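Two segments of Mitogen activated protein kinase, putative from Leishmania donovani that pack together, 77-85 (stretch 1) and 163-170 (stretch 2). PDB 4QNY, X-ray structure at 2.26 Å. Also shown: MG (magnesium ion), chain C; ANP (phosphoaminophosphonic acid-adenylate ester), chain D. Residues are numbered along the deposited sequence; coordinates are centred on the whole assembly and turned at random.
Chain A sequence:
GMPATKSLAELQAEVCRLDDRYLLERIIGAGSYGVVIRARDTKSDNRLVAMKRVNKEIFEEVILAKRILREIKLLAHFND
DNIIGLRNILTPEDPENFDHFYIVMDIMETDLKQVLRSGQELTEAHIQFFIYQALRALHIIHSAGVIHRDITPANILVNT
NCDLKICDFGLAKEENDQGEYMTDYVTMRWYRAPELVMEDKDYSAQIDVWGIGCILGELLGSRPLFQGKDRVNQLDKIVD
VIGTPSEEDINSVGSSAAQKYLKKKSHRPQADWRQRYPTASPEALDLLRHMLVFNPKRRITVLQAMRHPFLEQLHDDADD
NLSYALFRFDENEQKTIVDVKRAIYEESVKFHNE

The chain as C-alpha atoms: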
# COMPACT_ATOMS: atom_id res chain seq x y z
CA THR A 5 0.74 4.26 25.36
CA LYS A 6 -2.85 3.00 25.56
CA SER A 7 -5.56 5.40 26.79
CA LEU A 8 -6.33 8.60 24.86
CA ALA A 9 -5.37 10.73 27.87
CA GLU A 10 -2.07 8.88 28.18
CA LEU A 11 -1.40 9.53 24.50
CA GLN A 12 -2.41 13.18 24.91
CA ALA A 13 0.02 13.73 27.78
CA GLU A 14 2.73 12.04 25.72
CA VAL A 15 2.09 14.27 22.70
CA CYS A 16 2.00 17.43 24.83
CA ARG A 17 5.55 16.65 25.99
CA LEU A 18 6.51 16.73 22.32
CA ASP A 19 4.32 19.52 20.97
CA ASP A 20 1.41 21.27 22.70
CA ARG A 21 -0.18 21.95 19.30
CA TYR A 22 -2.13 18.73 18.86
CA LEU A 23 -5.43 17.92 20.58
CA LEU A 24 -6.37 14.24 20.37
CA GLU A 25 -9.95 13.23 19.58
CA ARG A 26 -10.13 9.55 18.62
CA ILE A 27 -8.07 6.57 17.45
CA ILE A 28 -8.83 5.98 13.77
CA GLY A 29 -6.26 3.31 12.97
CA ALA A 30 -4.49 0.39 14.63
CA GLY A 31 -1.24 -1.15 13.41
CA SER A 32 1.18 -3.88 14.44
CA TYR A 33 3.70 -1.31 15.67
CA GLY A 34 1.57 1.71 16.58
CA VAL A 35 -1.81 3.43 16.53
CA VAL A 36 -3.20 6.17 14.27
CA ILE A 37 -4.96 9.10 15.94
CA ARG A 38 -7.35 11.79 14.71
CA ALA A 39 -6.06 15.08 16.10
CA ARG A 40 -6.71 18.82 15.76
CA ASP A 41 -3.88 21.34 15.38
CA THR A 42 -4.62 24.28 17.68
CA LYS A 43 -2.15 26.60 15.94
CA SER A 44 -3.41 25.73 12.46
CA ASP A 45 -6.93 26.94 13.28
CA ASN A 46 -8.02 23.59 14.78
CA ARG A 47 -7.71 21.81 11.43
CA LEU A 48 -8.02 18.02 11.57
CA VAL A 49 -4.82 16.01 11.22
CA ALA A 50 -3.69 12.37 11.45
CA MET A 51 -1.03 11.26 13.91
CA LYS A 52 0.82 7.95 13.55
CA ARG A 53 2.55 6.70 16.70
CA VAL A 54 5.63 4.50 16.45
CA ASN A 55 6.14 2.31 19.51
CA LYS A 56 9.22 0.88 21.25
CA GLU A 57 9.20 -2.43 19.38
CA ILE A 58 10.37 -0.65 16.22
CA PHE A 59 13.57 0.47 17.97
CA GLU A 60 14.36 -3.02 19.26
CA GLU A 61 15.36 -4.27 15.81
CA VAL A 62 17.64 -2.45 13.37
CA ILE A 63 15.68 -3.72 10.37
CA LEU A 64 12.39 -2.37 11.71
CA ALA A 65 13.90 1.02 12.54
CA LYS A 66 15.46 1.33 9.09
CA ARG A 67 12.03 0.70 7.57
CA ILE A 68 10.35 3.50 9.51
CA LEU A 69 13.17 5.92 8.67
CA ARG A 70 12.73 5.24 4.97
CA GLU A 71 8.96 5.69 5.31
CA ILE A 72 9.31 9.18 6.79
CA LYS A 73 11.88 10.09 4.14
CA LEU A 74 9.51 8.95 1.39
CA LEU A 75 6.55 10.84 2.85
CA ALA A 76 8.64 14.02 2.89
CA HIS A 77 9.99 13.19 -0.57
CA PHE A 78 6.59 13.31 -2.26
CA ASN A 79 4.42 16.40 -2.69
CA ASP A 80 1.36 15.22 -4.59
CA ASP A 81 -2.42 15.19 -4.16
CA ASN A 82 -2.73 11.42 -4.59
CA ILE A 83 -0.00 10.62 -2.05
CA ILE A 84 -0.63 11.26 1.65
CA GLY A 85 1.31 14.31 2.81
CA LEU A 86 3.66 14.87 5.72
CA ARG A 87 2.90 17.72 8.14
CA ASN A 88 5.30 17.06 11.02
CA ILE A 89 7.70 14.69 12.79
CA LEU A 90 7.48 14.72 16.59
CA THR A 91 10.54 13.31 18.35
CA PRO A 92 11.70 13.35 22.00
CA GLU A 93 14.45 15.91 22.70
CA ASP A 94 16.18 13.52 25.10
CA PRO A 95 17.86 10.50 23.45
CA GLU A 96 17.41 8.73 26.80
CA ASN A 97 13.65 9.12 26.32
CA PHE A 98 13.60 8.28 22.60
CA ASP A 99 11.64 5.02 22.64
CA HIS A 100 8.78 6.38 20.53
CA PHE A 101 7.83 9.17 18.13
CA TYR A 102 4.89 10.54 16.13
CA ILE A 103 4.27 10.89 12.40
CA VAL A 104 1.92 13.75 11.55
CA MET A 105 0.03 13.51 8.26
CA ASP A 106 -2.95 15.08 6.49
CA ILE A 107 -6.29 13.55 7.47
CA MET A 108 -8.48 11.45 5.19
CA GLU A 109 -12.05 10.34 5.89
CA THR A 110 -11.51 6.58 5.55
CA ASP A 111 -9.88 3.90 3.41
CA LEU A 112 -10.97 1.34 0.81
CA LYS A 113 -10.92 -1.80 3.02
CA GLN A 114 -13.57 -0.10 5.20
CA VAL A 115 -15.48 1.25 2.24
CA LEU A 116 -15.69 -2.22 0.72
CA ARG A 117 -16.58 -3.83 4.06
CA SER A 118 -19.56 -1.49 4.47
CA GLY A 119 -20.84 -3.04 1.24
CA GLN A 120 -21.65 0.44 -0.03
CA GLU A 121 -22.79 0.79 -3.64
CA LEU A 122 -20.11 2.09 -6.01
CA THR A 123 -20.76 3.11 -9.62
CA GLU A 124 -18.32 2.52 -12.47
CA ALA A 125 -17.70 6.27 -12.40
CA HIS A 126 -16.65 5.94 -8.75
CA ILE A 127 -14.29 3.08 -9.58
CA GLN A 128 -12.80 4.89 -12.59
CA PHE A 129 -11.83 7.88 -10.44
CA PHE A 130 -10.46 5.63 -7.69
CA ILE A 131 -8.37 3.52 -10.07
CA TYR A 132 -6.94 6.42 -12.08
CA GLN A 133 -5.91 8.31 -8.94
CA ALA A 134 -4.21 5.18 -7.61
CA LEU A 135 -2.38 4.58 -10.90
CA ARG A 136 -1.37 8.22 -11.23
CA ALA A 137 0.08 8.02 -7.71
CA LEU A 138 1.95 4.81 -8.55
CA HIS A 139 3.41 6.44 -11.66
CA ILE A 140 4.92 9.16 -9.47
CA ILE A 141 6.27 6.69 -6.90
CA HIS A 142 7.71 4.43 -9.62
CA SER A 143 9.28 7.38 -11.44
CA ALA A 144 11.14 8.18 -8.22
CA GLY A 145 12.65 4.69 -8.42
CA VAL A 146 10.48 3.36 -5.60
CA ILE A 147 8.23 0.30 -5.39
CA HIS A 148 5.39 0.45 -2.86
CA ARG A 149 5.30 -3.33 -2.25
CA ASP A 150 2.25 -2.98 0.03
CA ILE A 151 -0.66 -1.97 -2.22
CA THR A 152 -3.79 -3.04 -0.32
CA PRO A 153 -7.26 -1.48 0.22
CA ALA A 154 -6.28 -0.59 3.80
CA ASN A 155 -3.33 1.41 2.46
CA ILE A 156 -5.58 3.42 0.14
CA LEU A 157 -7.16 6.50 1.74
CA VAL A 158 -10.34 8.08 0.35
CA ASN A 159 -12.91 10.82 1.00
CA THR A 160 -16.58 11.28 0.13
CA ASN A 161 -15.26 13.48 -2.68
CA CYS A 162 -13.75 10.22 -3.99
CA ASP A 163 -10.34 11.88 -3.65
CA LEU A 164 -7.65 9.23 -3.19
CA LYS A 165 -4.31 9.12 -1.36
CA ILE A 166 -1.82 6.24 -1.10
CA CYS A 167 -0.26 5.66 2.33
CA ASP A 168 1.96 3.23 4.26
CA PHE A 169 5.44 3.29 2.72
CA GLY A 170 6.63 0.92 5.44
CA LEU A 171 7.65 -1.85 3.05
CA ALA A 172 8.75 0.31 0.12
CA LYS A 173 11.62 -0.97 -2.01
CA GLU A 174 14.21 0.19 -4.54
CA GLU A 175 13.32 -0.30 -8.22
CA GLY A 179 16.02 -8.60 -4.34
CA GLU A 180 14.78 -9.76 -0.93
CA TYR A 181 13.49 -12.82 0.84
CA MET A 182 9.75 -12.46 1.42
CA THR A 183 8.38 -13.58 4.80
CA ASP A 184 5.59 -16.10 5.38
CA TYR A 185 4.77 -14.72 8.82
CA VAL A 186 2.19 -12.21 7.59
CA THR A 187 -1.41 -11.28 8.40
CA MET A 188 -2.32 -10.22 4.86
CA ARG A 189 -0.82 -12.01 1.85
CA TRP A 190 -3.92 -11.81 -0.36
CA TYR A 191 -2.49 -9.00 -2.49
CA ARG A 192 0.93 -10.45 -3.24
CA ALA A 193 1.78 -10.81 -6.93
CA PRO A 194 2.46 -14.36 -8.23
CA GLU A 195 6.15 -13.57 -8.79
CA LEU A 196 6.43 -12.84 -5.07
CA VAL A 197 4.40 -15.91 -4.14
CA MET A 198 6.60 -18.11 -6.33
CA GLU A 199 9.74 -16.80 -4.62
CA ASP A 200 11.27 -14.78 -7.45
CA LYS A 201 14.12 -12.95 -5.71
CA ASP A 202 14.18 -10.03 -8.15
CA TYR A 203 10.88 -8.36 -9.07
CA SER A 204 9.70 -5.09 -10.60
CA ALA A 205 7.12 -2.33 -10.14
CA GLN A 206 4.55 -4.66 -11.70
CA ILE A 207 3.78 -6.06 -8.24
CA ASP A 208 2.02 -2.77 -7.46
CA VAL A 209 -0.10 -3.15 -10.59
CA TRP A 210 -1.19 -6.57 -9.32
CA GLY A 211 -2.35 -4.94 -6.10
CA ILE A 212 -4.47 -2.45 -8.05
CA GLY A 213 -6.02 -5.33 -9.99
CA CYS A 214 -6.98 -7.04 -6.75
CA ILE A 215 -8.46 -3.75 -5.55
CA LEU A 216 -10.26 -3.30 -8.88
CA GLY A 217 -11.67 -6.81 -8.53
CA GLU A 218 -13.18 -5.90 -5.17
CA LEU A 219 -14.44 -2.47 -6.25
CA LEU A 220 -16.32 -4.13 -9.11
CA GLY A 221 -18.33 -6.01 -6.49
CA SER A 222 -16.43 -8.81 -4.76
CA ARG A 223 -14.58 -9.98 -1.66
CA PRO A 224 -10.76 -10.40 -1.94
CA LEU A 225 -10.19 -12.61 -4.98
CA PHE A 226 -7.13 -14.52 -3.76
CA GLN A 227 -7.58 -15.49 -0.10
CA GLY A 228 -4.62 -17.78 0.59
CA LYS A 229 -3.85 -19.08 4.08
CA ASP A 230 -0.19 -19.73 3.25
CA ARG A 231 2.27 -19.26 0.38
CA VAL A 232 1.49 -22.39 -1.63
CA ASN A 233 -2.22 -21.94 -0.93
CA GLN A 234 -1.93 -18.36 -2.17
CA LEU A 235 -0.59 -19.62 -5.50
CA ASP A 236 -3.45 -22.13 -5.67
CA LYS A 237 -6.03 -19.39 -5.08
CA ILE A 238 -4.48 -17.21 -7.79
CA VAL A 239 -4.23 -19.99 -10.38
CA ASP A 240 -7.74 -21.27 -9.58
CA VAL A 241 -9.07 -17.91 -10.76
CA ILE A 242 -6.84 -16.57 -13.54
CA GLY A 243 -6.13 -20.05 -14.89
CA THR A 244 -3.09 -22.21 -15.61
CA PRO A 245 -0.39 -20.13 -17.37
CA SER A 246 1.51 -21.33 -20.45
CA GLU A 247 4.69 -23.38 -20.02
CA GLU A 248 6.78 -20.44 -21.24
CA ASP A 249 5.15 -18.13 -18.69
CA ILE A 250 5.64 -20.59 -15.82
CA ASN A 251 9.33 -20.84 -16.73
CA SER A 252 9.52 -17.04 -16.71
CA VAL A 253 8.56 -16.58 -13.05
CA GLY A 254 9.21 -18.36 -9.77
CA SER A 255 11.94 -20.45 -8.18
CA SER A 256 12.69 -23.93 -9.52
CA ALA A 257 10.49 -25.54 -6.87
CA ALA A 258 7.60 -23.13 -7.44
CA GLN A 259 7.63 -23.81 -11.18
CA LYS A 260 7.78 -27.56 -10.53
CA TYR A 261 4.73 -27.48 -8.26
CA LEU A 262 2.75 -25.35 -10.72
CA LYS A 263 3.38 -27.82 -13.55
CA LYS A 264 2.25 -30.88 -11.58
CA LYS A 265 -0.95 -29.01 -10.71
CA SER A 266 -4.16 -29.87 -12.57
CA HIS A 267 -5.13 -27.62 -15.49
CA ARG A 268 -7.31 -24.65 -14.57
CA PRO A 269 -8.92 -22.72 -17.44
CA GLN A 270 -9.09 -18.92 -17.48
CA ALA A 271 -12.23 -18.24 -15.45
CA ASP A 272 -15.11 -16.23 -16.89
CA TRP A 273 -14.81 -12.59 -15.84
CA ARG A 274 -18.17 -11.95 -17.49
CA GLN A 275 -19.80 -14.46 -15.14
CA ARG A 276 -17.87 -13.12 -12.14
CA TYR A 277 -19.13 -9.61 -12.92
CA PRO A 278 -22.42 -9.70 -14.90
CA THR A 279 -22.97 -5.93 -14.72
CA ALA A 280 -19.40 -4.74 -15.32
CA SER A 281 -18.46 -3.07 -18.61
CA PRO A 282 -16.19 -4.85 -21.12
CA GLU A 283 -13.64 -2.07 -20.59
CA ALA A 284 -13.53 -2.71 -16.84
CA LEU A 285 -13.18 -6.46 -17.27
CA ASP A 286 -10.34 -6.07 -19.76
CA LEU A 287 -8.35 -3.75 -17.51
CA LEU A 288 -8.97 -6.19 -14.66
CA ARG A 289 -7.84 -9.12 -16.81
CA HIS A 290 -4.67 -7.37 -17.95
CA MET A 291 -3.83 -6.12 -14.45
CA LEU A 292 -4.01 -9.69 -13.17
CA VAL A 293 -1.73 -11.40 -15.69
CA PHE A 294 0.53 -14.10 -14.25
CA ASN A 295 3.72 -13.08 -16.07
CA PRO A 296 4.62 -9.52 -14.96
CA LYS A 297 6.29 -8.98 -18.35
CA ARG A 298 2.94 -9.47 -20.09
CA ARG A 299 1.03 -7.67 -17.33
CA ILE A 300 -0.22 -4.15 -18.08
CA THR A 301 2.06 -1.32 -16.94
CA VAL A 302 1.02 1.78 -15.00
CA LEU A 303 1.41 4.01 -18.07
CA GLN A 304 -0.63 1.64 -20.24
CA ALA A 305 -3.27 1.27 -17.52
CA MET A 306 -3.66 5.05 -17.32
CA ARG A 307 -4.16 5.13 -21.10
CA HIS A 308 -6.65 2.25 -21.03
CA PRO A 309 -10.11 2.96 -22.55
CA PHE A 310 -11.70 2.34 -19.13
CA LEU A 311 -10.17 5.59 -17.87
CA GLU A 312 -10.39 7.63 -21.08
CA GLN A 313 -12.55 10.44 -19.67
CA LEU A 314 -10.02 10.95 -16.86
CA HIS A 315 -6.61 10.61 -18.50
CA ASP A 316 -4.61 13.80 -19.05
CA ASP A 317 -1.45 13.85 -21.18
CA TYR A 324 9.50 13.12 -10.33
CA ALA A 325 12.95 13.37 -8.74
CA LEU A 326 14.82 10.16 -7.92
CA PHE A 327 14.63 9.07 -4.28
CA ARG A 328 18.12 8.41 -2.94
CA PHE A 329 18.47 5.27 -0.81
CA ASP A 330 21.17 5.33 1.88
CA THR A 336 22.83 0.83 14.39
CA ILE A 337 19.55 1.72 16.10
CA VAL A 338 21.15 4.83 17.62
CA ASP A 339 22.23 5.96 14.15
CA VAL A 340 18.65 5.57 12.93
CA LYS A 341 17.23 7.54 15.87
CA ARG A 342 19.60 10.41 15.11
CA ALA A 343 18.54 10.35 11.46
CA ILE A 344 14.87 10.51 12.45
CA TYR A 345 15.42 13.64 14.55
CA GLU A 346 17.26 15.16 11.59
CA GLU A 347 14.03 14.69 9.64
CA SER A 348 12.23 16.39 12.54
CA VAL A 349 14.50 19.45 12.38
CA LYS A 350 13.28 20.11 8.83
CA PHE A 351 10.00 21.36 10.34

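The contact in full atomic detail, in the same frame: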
# COMPACT_ATOMS: atom_id res chain seq x y z
N HIS A 77 9.48 13.13 0.80
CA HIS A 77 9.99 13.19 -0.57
C HIS A 77 8.91 13.56 -1.57
O HIS A 77 9.17 14.26 -2.55
CB HIS A 77 10.62 11.84 -0.95
CG HIS A 77 11.15 11.80 -2.35
ND1 HIS A 77 10.42 11.31 -3.41
CD2 HIS A 77 12.34 12.19 -2.87
CE1 HIS A 77 11.13 11.40 -4.52
NE2 HIS A 77 12.31 11.93 -4.21
N PHE A 78 7.69 13.08 -1.33
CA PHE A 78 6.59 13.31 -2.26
C PHE A 78 5.74 14.52 -1.87
O PHE A 78 5.47 14.76 -0.69
CB PHE A 78 5.70 12.07 -2.35
CG PHE A 78 6.39 10.88 -2.95
CD1 PHE A 78 6.73 10.86 -4.29
CD2 PHE A 78 6.67 9.77 -2.18
CE1 PHE A 78 7.36 9.76 -4.85
CE2 PHE A 78 7.30 8.67 -2.72
CZ PHE A 78 7.65 8.66 -4.06
N ASN A 79 5.34 15.29 -2.88
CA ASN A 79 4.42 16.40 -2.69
C ASN A 79 3.34 16.36 -3.76
O ASN A 79 3.38 17.12 -4.73
CB ASN A 79 5.17 17.73 -2.72
CG ASN A 79 4.31 18.90 -2.30
OD1 ASN A 79 3.43 18.76 -1.45
ND2 ASN A 79 4.56 20.07 -2.88
N ASP A 80 2.38 15.47 -3.58
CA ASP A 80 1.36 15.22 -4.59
C ASP A 80 -0.00 15.00 -3.95
O ASP A 80 -0.09 14.59 -2.79
CB ASP A 80 1.75 14.01 -5.45
CG ASP A 80 0.86 13.84 -6.66
OD1 ASP A 80 1.10 14.54 -7.67
OD2 ASP A 80 -0.06 13.01 -6.61
N ASP A 81 -1.07 15.27 -4.70
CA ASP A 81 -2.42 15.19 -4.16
C ASP A 81 -2.91 13.76 -3.97
O ASP A 81 -3.82 13.51 -3.18
CB ASP A 81 -3.39 15.95 -5.07
CG ASP A 81 -3.12 17.45 -5.10
OD1 ASP A 81 -3.17 18.08 -4.02
OD2 ASP A 81 -2.85 17.98 -6.19
N ASN A 82 -2.31 12.81 -4.69
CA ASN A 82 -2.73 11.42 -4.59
C ASN A 82 -1.77 10.58 -3.73
O ASN A 82 -1.84 9.35 -3.72
CB ASN A 82 -2.86 10.79 -5.98
CG ASN A 82 -4.01 11.39 -6.77
OD1 ASN A 82 -3.86 11.74 -7.94
ND2 ASN A 82 -5.17 11.51 -6.13
N ILE A 83 -0.88 11.27 -3.02
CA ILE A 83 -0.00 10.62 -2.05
C ILE A 83 -0.12 11.37 -0.73
O ILE A 83 0.02 12.59 -0.69
CB ILE A 83 1.46 10.61 -2.52
CG1 ILE A 83 1.59 9.89 -3.87
CG2 ILE A 83 2.36 9.94 -1.48
CD1 ILE A 83 2.98 9.95 -4.47
N ILE A 84 -0.38 10.64 0.35
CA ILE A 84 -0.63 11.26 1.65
C ILE A 84 0.57 12.11 2.08
O ILE A 84 1.72 11.69 2.00
CB ILE A 84 -0.96 10.20 2.74
CG1 ILE A 84 -1.49 10.87 4.00
CG2 ILE A 84 0.23 9.29 3.02
CD1 ILE A 84 -2.85 11.51 3.83
N GLY A 85 0.27 13.33 2.52
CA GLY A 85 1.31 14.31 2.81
C GLY A 85 1.85 14.25 4.22
O GLY A 85 1.22 13.68 5.11
N ASP A 163 -11.76 11.56 -3.57
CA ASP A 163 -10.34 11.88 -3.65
C ASP A 163 -9.55 10.74 -3.02
O ASP A 163 -9.97 10.17 -2.02
CB ASP A 163 -10.02 13.20 -2.95
CG ASP A 163 -10.61 14.40 -3.68
OD1 ASP A 163 -10.89 14.29 -4.89
OD2 ASP A 163 -10.79 15.46 -3.04
N LEU A 164 -8.40 10.41 -3.61
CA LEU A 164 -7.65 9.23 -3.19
C LEU A 164 -6.21 9.58 -2.83
O LEU A 164 -5.58 10.41 -3.48
CB LEU A 164 -7.68 8.18 -4.30
CG LEU A 164 -7.16 6.77 -4.00
CD1 LEU A 164 -8.00 5.75 -4.75
CD2 LEU A 164 -5.70 6.63 -4.39
N LYS A 165 -5.69 8.93 -1.78
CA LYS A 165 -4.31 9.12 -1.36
C LYS A 165 -3.68 7.81 -0.89
O LYS A 165 -4.22 7.13 -0.00
CB LYS A 165 -4.22 10.16 -0.24
CG LYS A 165 -4.50 11.59 -0.69
CD LYS A 165 -4.27 12.58 0.43
CE LYS A 165 -4.62 14.00 -0.00
NZ LYS A 165 -4.42 14.98 1.10
N ILE A 166 -2.54 7.45 -1.48
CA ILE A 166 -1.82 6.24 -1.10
C ILE A 166 -0.97 6.47 0.14
O ILE A 166 -0.26 7.47 0.23
CB ILE A 166 -0.92 5.74 -2.26
CG1 ILE A 166 -1.78 5.26 -3.43
CG2 ILE A 166 -0.01 4.62 -1.79
CD1 ILE A 166 -0.98 4.60 -4.54
N CYS A 167 -1.04 5.55 1.10
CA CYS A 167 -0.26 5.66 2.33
C CYS A 167 0.55 4.39 2.61
O CYS A 167 0.57 3.47 1.80
CB CYS A 167 -1.17 5.97 3.51
SG CYS A 167 -2.26 4.61 4.01
N ASP A 168 1.20 4.38 3.77
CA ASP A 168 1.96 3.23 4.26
C ASP A 168 3.13 2.85 3.35
O ASP A 168 3.05 1.89 2.59
CB ASP A 168 1.04 2.03 4.46
CG ASP A 168 1.64 0.97 5.37
OD1 ASP A 168 2.87 0.97 5.57
OD2 ASP A 168 0.87 0.13 5.89
N PHE A 169 4.22 3.61 3.44
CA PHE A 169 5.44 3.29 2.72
C PHE A 169 6.40 2.50 3.61
O PHE A 169 7.62 2.66 3.52
CB PHE A 169 6.12 4.56 2.21
CG PHE A 169 5.33 5.29 1.16
CD1 PHE A 169 5.48 4.99 -0.18
CD2 PHE A 169 4.43 6.28 1.52
CE1 PHE A 169 4.75 5.66 -1.14
CE2 PHE A 169 3.70 6.96 0.56
CZ PHE A 169 3.86 6.65 -0.77
N GLY A 170 5.84 1.66 4.48
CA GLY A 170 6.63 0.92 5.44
C GLY A 170 7.39 -0.27 4.88
O GLY A 170 8.33 -0.76 5.50
MG MG C . -1.21 -0.07 6.34
PG ANP D . 3.29 0.48 9.10
O1G ANP D . 3.03 1.09 10.45
O2G ANP D . 4.05 1.53 8.20
O3G ANP D . 4.21 -0.79 9.28
PB ANP D . 0.46 0.41 9.22
O1B ANP D . 0.60 -0.06 10.63
O2B ANP D . -0.75 -0.32 8.57
N3B ANP D . 1.84 0.03 8.34
PA ANP D . -0.74 2.67 8.17
O1A ANP D . -1.16 1.77 7.08
O2A ANP D . 0.01 3.91 7.67
O3A ANP D . 0.24 1.95 9.21
O5' ANP D . -2.03 3.09 8.99
C5' ANP D . -2.99 2.11 9.45
C4' ANP D . -4.38 2.62 9.20
O4' ANP D . -4.52 3.95 9.73
C3' ANP D . -4.77 2.76 7.73
O3' ANP D . -5.23 1.52 7.21
C2' ANP D . -5.89 3.80 7.79
O2' ANP D . -7.15 3.21 8.10
C1' ANP D . -5.43 4.70 8.95
N9 ANP D . -4.77 5.92 8.51
C8 ANP D . -3.44 6.09 8.24
N7 ANP D . -3.11 7.30 7.85
C5 ANP D . -4.32 7.98 7.88
C6 ANP D . -4.66 9.32 7.57
N6 ANP D . -3.78 10.24 7.18
N1 ANP D . -5.96 9.67 7.70
C2 ANP D . -6.85 8.76 8.09
N3 ANP D . -6.64 7.47 8.41
C4 ANP D . -5.35 7.15 8.27
O HOH W 1 -1.77 15.09 1.14
O HOH W 2 -3.17 -0.34 6.88
O HOH W 3 -1.06 -2.01 5.98

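The contact is built around one short length of backbone pairing, and side chains pack around it, burying 451 Å² in total, both sides summed. Ile83 and Ile166 form a single beta bridge: Ile166 N donates to Asn82 O at 3.0 Å, and Ile84 N donates to Ile166 O at 3.2 Å, both nearly straight. A type I turn from Asp80 to Ile83 delivers the chain to this bridge. Asp80 steadies the turn, Asp80 OD2 accepting from Asn82 N at 3.0 Å, a task suited to a short carboxylate.

Asn82 extends the pairing with its side chain. Its CA-to-CB bond points away overall, yet the amide end comes nearer, and Asn82 ND2 donates to Leu164 O at 2.9 Å. A buried strand carbonyl thus gains a partner, the side chain adding a third hydrogen bond to the two made by the backbone, and the backbones come close enough for Asn82 CA to lie 3.2 Å from Leu164 O.

Lys165 lies along the seam with its chain almost fully extended. Its methylenes supply the packing, Lys165 CG 3.2 Å from Asp81 O and Lys165 CD 3.8 Å from Ile84 CD1, while the charged end reaches a water: Lys165 NZ donates to it at 2.7 Å, and Gly85 N more weakly at 3.0 Å. A long aliphatic stem with a polar tip fits this partly exposed place.

Of stretch 1, Ile84 has the most surface covered by stretch 2. Ile84 CG2 rests 3.6 Å from Cys167 CB, and Ile84 CD1 comes within 3.7 Å of ANP N6, so one residue packs against both stretch 2 and the nucleotide.

Farther along, Phe169 points toward stretch 1, a bump fitted against Ile83 and Phe78, all three buried. Ile83 CG2 meets the edge of its ring, 3.7 Å from Phe169 CZ, although the Ile83 CA-to-CB bond points away. Phe78 lies beside it, with near-parallel, slid-apart rings and Phe78 CE2 4.2 Å from Phe169 CE1.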